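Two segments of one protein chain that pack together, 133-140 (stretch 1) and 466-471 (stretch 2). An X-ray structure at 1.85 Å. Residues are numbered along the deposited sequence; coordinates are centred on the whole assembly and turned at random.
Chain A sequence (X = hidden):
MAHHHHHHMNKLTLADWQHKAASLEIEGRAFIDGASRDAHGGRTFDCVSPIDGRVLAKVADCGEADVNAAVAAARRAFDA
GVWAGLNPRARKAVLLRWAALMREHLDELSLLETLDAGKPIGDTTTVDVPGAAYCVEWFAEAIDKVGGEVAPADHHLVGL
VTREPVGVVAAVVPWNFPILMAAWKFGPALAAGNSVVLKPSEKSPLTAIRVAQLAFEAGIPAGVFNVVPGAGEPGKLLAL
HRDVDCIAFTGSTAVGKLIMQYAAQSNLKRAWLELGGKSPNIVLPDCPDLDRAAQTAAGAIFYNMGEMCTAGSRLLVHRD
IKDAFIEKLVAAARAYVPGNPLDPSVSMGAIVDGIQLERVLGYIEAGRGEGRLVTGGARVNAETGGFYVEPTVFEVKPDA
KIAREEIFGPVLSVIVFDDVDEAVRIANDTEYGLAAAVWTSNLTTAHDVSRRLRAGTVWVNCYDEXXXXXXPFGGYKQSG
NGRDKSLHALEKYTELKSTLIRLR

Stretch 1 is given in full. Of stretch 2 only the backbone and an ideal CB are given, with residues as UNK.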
# COMPACT_ATOMS: atom_id res chain seq x y z
N ALA A 133 -0.92 14.99 -22.27
CA ALA A 133 -2.12 14.19 -22.45
C ALA A 133 -1.95 12.93 -21.58
O ALA A 133 -2.86 12.61 -20.85
CB ALA A 133 -2.34 13.83 -23.88
N TYR A 134 -0.73 12.34 -21.58
CA TYR A 134 -0.42 11.13 -20.77
C TYR A 134 -0.56 11.43 -19.31
O TYR A 134 -1.16 10.67 -18.56
CB TYR A 134 0.93 10.56 -21.12
CG TYR A 134 1.59 9.56 -20.13
CD1 TYR A 134 1.00 8.34 -19.81
CD2 TYR A 134 2.85 9.81 -19.62
CE1 TYR A 134 1.59 7.43 -18.95
CE2 TYR A 134 3.48 8.90 -18.77
CZ TYR A 134 2.87 7.72 -18.44
OH TYR A 134 3.53 6.84 -17.59
N CYS A 135 -0.10 12.62 -18.91
CA CYS A 135 -0.22 12.98 -17.51
C CYS A 135 -1.69 13.08 -17.07
O CYS A 135 -2.09 12.50 -16.05
CB CYS A 135 0.56 14.25 -17.21
SG CYS A 135 0.45 14.79 -15.50
N VAL A 136 -2.51 13.75 -17.85
CA VAL A 136 -3.92 13.85 -17.55
C VAL A 136 -4.58 12.45 -17.54
O VAL A 136 -5.35 12.11 -16.63
CB VAL A 136 -4.61 14.77 -18.55
CG1 VAL A 136 -6.13 14.70 -18.36
CG2 VAL A 136 -4.10 16.20 -18.35
N GLU A 137 -4.29 11.64 -18.53
CA GLU A 137 -4.87 10.31 -18.61
C GLU A 137 -4.52 9.42 -17.44
O GLU A 137 -5.37 8.63 -16.94
CB GLU A 137 -4.43 9.60 -19.92
CG GLU A 137 -5.00 10.20 -21.20
CD GLU A 137 -4.18 9.91 -22.46
OE1 GLU A 137 -3.06 9.37 -22.44
OE2 GLU A 137 -4.68 10.25 -23.52
N TRP A 138 -3.26 9.49 -17.01
CA TRP A 138 -2.75 8.60 -15.95
C TRP A 138 -3.42 8.97 -14.63
O TRP A 138 -3.94 8.12 -13.92
CB TRP A 138 -1.24 8.72 -15.86
CG TRP A 138 -0.53 7.66 -15.07
CD1 TRP A 138 0.01 6.51 -15.56
CD2 TRP A 138 -0.24 7.69 -13.68
NE1 TRP A 138 0.59 5.78 -14.54
CE2 TRP A 138 0.49 6.50 -13.38
CE3 TRP A 138 -0.55 8.57 -12.65
CZ2 TRP A 138 0.91 6.18 -12.08
CZ3 TRP A 138 -0.08 8.28 -11.35
CH2 TRP A 138 0.65 7.07 -11.09
N PHE A 139 -3.50 10.27 -14.33
CA PHE A 139 -4.18 10.63 -13.09
C PHE A 139 -5.68 10.33 -13.14
O PHE A 139 -6.25 9.93 -12.14
CB PHE A 139 -3.85 12.05 -12.63
CG PHE A 139 -2.46 12.18 -12.05
CD1 PHE A 139 -2.18 11.66 -10.76
CD2 PHE A 139 -1.41 12.65 -12.82
CE1 PHE A 139 -0.89 11.76 -10.21
CE2 PHE A 139 -0.14 12.71 -12.29
CZ PHE A 139 0.12 12.27 -11.00
N ALA A 140 -6.28 10.46 -14.33
CA ALA A 140 -7.67 10.12 -14.54
C ALA A 140 -7.84 8.64 -14.24
O ALA A 140 -8.76 8.23 -13.50
CB ALA A 140 -8.08 10.39 -15.97
N UNK A 466 12.97 8.45 -20.60
CA UNK A 466 11.54 8.34 -20.73
C UNK A 466 10.74 9.43 -20.06
O UNK A 466 11.21 10.60 -19.91
CB UNK A 466 11.09 6.99 -20.17
N UNK A 467 9.53 9.07 -19.65
CA UNK A 467 8.60 10.04 -19.07
C UNK A 467 7.59 9.42 -18.14
O UNK A 467 6.51 9.99 -17.95
CB UNK A 467 7.86 10.79 -20.18
N UNK A 468 7.95 8.30 -17.51
CA UNK A 468 6.99 7.48 -16.85
C UNK A 468 6.38 8.22 -15.66
O UNK A 468 7.10 8.81 -14.83
CB UNK A 468 7.64 6.17 -16.41
N UNK A 469 5.07 8.19 -15.58
CA UNK A 469 4.32 8.83 -14.50
C UNK A 469 4.47 8.14 -13.17
O UNK A 469 4.09 8.70 -12.12
CB UNK A 469 2.83 8.89 -14.86
N UNK A 470 5.00 6.93 -13.12
CA UNK A 470 5.24 6.27 -11.82
C UNK A 470 6.38 6.82 -10.95
O UNK A 470 6.53 6.44 -9.77
CB UNK A 470 5.52 4.79 -12.08
N UNK A 471 7.20 7.72 -11.50
CA UNK A 471 8.40 8.12 -10.77
C UNK A 471 8.22 9.54 -10.23
O UNK A 471 8.34 10.47 -11.00
CB UNK A 471 9.64 8.04 -11.67

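Stretch 1 is one stretch of helix. It turns Tyr134 and Trp138, one helical turn apart, toward stretch 2, with Cys135 and Phe139 beside them.

Position 466 has nothing of stretch 1 within 5.5 Å of its ideal CB. Its phi of 59° by itself favours glycine. The deposited residue is Gly466, and it makes no contact with the helix.

Position 467 points its ideal CB toward the helix, 5.0 Å from Tyr134 CE2. There is room for a side chain, so a small residue such as alanine or serine would suit as well as glycine. The residue is Gly467. Its contact is made by the backbone: Gly467 O lies 3.3 Å from Tyr134 CE2, at the ring edge.

Position 468 directs CA-to-CB away from the helix, so stretch 1 does little to select its side chain. It is the first residue of a type I turn that ends at 471. Aspartate, asparagine and serine are common there, because they can accept hydrogen bonds from the turn's own backbone. The residue is Asp468. Its OD1 accepts from the backbone nitrogen of position 470, two residues on.

Position 469 faces the helix squarely. Its ideal CB is 3.5 Å from Tyr134 OH and 3.5 Å from Trp138 CD2, and the ring of Phe139 lies farther in. The surroundings are aromatic and largely apolar. A long, flexible apolar side chain such as methionine suits them; leucine would also be apolar but reaches less far. The residue is Met469, which has the largest covered area in the contact. Its CB sits over the face of the five-membered ring of Trp138, 3.5 Å from the centroid, in a CH-pi contact. The chain then bends, with chi2 and chi3 both p. This brings Met469 SD to 3.8 Å from Phe139 CE2 and Met469 CE to 3.9 Å from Cys135 CB. The backbone also binds: Met469 N donates to Tyr134 OH at 2.9 Å, almost linearly. It is the only hydrogen bond between the stretches.

Position 470 points sideways, with its ideal CB 4.8 Å from Trp138 CZ2. A medium-sized polar or apolar side chain could reach the indole edge. The residue is Asn470. Its OD1 lies 3.5 Å from Trp138 CZ2, near the ring plane. Asn470 N and Asn470 ND2 each donate to Asp468 OD1 at 2.9 Å, so this side chain also braces the turn.

Position 471 is out of reach, and stretch 1 sets no preference. The residue is Phe471.

Stretch 2, residues 466-471: GGDMNF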
# COMPACT_ATOMS: atom_id res chain seq x y z
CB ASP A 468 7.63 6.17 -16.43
CG ASP A 468 6.62 5.08 -16.19
OD1 ASP A 468 5.91 5.11 -15.17
OD2 ASP A 468 6.52 4.21 -17.05
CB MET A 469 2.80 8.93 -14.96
CG MET A 469 1.97 10.10 -14.43
SD MET A 469 2.78 11.71 -14.57
CE MET A 469 3.38 11.78 -16.21
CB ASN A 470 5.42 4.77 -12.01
CG ASN A 470 4.10 4.06 -12.31
OD1 ASN A 470 3.36 3.71 -11.39
ND2 ASN A 470 3.88 3.74 -13.56
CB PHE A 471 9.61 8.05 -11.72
CG PHE A 471 9.96 6.67 -12.18
CD1 PHE A 471 10.26 5.68 -11.29
CD2 PHE A 471 9.93 6.36 -13.55
CE1 PHE A 471 10.60 4.42 -11.73
CE2 PHE A 471 10.28 5.11 -13.99
CZ PHE A 471 10.64 4.13 -13.09
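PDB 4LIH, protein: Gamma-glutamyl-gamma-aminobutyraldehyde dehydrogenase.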